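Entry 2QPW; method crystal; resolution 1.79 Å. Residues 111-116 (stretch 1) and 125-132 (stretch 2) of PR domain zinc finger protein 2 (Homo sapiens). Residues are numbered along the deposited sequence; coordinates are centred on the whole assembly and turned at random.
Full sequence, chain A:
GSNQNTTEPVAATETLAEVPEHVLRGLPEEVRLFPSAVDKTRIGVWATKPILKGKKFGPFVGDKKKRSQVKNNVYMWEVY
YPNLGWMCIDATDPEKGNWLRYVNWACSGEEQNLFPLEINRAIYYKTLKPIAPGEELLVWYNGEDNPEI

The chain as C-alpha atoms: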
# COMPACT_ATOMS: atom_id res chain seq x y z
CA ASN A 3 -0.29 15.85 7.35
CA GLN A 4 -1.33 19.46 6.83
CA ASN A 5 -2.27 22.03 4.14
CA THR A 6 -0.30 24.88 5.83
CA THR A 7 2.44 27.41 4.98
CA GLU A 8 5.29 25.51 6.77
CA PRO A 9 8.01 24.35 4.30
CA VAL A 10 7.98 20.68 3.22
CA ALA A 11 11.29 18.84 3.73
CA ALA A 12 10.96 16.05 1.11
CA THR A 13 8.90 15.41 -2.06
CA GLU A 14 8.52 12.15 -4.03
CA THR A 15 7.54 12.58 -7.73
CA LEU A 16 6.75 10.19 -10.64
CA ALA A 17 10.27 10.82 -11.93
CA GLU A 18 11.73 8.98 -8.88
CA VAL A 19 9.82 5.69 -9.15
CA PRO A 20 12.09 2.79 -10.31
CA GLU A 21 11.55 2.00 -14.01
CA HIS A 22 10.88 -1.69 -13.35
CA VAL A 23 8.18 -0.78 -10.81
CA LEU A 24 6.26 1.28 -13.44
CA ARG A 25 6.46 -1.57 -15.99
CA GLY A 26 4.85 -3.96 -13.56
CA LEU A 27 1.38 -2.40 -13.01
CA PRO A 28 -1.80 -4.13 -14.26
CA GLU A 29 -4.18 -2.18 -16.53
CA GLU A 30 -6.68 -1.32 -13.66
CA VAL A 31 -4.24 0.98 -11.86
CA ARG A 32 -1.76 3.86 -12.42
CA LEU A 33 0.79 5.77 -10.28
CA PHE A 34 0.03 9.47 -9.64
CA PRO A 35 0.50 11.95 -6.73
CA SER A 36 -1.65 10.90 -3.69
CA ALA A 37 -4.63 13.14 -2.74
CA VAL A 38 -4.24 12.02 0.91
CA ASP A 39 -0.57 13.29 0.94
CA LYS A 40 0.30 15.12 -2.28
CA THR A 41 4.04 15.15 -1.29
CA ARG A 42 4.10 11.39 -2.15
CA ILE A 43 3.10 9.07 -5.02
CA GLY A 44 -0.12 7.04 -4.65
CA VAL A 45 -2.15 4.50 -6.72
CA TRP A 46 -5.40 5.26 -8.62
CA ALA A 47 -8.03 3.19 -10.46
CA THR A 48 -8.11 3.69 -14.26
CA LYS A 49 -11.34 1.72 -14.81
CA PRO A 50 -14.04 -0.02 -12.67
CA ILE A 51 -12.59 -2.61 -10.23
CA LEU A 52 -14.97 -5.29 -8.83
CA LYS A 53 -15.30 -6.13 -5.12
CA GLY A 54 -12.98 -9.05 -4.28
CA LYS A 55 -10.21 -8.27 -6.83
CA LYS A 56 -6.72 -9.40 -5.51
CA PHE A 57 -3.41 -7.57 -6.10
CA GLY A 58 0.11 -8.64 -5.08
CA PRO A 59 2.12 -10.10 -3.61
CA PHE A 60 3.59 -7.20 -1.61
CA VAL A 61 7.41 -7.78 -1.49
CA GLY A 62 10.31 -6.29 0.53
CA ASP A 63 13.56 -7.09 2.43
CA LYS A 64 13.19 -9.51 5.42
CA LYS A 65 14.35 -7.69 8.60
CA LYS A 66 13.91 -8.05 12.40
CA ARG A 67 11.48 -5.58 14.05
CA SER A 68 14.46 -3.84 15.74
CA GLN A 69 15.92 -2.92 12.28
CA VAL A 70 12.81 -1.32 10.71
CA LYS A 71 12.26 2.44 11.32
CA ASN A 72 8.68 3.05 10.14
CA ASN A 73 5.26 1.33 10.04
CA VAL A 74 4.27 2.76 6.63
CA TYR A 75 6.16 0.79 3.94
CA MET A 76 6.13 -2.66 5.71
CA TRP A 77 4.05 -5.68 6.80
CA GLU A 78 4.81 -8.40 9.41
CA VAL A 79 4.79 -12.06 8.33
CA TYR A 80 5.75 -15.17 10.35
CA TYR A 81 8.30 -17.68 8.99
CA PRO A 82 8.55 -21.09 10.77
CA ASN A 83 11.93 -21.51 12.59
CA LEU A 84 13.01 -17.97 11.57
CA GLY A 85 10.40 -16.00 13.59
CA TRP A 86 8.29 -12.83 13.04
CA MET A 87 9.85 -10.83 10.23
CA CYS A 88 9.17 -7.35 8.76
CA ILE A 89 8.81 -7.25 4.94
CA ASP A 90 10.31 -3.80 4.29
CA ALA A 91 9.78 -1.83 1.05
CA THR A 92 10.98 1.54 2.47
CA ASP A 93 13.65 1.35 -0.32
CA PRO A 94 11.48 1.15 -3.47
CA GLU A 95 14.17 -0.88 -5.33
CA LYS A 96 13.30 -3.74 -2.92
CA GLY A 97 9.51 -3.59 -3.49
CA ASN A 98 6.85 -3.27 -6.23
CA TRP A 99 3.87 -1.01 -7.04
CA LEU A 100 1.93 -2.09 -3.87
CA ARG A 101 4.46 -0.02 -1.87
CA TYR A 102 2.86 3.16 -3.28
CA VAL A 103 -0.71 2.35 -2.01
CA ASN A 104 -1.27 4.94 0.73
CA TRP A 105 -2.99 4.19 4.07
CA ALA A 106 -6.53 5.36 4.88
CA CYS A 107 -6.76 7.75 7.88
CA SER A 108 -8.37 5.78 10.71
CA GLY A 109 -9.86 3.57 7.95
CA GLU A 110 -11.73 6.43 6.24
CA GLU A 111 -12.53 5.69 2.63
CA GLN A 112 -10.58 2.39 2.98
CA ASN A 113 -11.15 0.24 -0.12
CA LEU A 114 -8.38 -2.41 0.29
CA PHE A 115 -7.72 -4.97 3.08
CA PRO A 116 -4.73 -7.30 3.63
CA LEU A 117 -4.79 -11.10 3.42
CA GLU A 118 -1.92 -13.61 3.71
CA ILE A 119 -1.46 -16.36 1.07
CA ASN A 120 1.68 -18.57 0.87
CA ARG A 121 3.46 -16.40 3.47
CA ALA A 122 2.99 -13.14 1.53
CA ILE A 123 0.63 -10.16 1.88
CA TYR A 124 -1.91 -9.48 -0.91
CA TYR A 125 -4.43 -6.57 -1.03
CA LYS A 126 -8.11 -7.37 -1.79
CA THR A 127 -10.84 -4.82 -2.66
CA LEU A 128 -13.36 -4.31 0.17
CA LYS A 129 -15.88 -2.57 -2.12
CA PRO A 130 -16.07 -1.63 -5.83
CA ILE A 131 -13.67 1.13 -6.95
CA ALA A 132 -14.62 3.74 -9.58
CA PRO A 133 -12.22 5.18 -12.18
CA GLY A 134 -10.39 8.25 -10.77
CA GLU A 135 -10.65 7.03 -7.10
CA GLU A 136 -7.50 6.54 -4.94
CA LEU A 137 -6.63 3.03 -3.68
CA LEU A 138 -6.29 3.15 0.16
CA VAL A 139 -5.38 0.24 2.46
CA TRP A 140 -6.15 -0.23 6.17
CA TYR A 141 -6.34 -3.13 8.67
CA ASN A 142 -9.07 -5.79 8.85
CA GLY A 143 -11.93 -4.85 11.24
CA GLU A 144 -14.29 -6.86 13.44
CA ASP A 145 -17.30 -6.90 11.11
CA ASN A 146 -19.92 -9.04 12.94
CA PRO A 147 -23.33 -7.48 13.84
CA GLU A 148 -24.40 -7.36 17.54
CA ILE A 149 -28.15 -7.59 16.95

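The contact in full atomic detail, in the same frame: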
# COMPACT_ATOMS: atom_id res chain seq x y z
N GLU A 111 -12.62 5.88 4.08
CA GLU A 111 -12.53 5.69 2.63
C GLU A 111 -11.57 4.54 2.33
O GLU A 111 -11.00 4.51 1.25
CB GLU A 111 -12.05 6.98 1.92
N GLN A 112 -11.39 3.61 3.26
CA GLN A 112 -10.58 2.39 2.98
C GLN A 112 -11.30 1.62 1.89
O GLN A 112 -12.53 1.44 1.98
CB GLN A 112 -10.46 1.51 4.24
CG GLN A 112 -10.03 0.02 3.99
CD GLN A 112 -10.08 -0.88 5.25
OE1 GLN A 112 -10.79 -0.58 6.23
NE2 GLN A 112 -9.35 -2.00 5.20
N ASN A 113 -10.56 1.17 0.86
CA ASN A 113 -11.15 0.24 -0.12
C ASN A 113 -10.32 -1.02 -0.37
O ASN A 113 -10.68 -1.83 -1.25
CB ASN A 113 -11.49 0.96 -1.46
CG ASN A 113 -10.33 1.78 -2.01
OD1 ASN A 113 -9.18 1.42 -1.83
ND2 ASN A 113 -10.64 2.91 -2.69
N LEU A 114 -9.22 -1.19 0.38
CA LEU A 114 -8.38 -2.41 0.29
C LEU A 114 -8.16 -2.98 1.68
O LEU A 114 -8.03 -2.19 2.63
CB LEU A 114 -6.98 -2.11 -0.33
CG LEU A 114 -6.96 -1.71 -1.84
CD1 LEU A 114 -5.53 -1.28 -2.22
CD2 LEU A 114 -7.39 -2.82 -2.81
N PHE A 115 -8.10 -4.32 1.80
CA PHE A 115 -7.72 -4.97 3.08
C PHE A 115 -6.66 -6.04 2.82
O PHE A 115 -6.60 -6.59 1.69
CB PHE A 115 -8.92 -5.59 3.81
CG PHE A 115 -9.59 -6.76 3.08
CD1 PHE A 115 -9.22 -8.08 3.34
CD2 PHE A 115 -10.65 -6.52 2.17
CE1 PHE A 115 -9.86 -9.16 2.69
CE2 PHE A 115 -11.28 -7.59 1.51
CZ PHE A 115 -10.88 -8.91 1.78
N PRO A 116 -5.82 -6.33 3.84
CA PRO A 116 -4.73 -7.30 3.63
C PRO A 116 -5.17 -8.76 3.89
O PRO A 116 -6.02 -9.03 4.73
CB PRO A 116 -3.67 -6.86 4.67
CG PRO A 116 -4.49 -6.36 5.82
CD PRO A 116 -5.77 -5.75 5.20
N TYR A 125 -3.40 -7.58 -1.35
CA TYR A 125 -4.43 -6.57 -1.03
C TYR A 125 -5.69 -6.99 -1.81
O TYR A 125 -5.59 -7.32 -3.02
CB TYR A 125 -3.99 -5.18 -1.51
CG TYR A 125 -2.85 -4.50 -0.74
CD1 TYR A 125 -2.37 -5.02 0.48
CD2 TYR A 125 -2.29 -3.32 -1.22
CE1 TYR A 125 -1.35 -4.36 1.20
CE2 TYR A 125 -1.28 -2.65 -0.51
CZ TYR A 125 -0.81 -3.19 0.69
OH TYR A 125 0.17 -2.51 1.37
N LYS A 126 -6.84 -7.00 -1.14
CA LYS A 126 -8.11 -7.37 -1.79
C LYS A 126 -9.07 -6.18 -1.68
O LYS A 126 -9.05 -5.47 -0.66
CB LYS A 126 -8.70 -8.60 -1.12
CG LYS A 126 -9.91 -9.16 -1.85
CD LYS A 126 -10.42 -10.47 -1.25
CE LYS A 126 -9.92 -11.67 -1.98
NZ LYS A 126 -10.64 -12.88 -1.44
N THR A 127 -9.88 -5.95 -2.71
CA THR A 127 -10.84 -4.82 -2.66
C THR A 127 -12.04 -5.15 -1.75
O THR A 127 -12.67 -6.23 -1.85
CB THR A 127 -11.34 -4.35 -4.06
OG1 THR A 127 -12.01 -5.43 -4.70
CG2 THR A 127 -10.16 -3.87 -4.97
N LEU A 128 -12.34 -4.20 -0.87
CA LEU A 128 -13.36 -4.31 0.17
C LEU A 128 -14.73 -3.94 -0.41
O LEU A 128 -15.79 -4.34 0.11
CB LEU A 128 -12.97 -3.34 1.30
CG LEU A 128 -13.79 -3.22 2.57
CD1 LEU A 128 -14.04 -4.59 3.21
CD2 LEU A 128 -13.05 -2.27 3.56
N LYS A 129 -14.70 -3.12 -1.46
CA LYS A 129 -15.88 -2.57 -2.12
C LYS A 129 -15.46 -2.25 -3.54
O LYS A 129 -14.24 -2.21 -3.81
CB LYS A 129 -16.38 -1.31 -1.41
CG LYS A 129 -15.41 -0.13 -1.37
CD LYS A 129 -15.78 0.80 -0.20
CE LYS A 129 -15.55 2.25 -0.56
NZ LYS A 129 -16.26 3.13 0.42
N PRO A 130 -16.42 -2.08 -4.47
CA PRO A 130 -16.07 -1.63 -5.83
C PRO A 130 -15.33 -0.29 -5.86
O PRO A 130 -15.59 0.60 -5.04
CB PRO A 130 -17.44 -1.51 -6.54
CG PRO A 130 -18.36 -2.36 -5.72
CD PRO A 130 -17.88 -2.29 -4.32
N ILE A 131 -14.40 -0.14 -6.80
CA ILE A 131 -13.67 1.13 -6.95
C ILE A 131 -13.94 1.74 -8.31
O ILE A 131 -13.85 1.06 -9.34
CB ILE A 131 -12.14 0.96 -6.70
CG1 ILE A 131 -11.91 0.39 -5.30
CG2 ILE A 131 -11.43 2.33 -6.75
CD1 ILE A 131 -10.41 0.06 -5.02
N ALA A 132 -14.31 3.01 -8.31
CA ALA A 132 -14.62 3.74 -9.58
C ALA A 132 -13.37 4.35 -10.22
O ALA A 132 -12.44 4.74 -9.52
CB ALA A 132 -15.67 4.83 -9.32

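Leu114 to Pro116 and Tyr125 to Thr127 run as neighbouring antiparallel strands, and Phe115, Asn113 and Leu128 have the largest areas covered between the two stretches. Phe115 and Lys126 form the hydrogen-bonded pair: Phe115 N donates to Lys126 O and Lys126 N to Phe115 O, each at 2.9 Å and nearly straight. The ladder extends past the strand ends, where Leu128 N donates to Asn113 O, also at 2.9 Å. Asn113 O also lies 3.3 Å from Thr127 CA, a CA-H...O contact typical of paired strands.

Phe115 and Lys126 project from one face of the sheet. The Phe115 ring, at chi1 p, leans across the neighbouring strand, and Lys126 CB sits over its face, 4.0 Å from the ring centroid, in a CH-pi contact. Lysine suits this place because its long aliphatic portion can line a ring, with CD 3.4 Å from Phe115 CZ, while its charged amine leads away. Leu128 meets the ring at its edge, CB 4.0 Å from Phe115 CD2, and Leu128 CD2 also reaches Gln112 CD at 3.7 Å.

On the opposite face, Leu114 fills space beside Tyr125 (CD1 to CD2, 4.0 Å) and Thr127 (CD2 to CG2, 3.7 Å). Asn113 is buried, yet its amide is hydrogen-bonded elsewhere in the structure, so its CG can rest 3.5 Å from Ile131 CD1 without leaving polar groups unsatisfied.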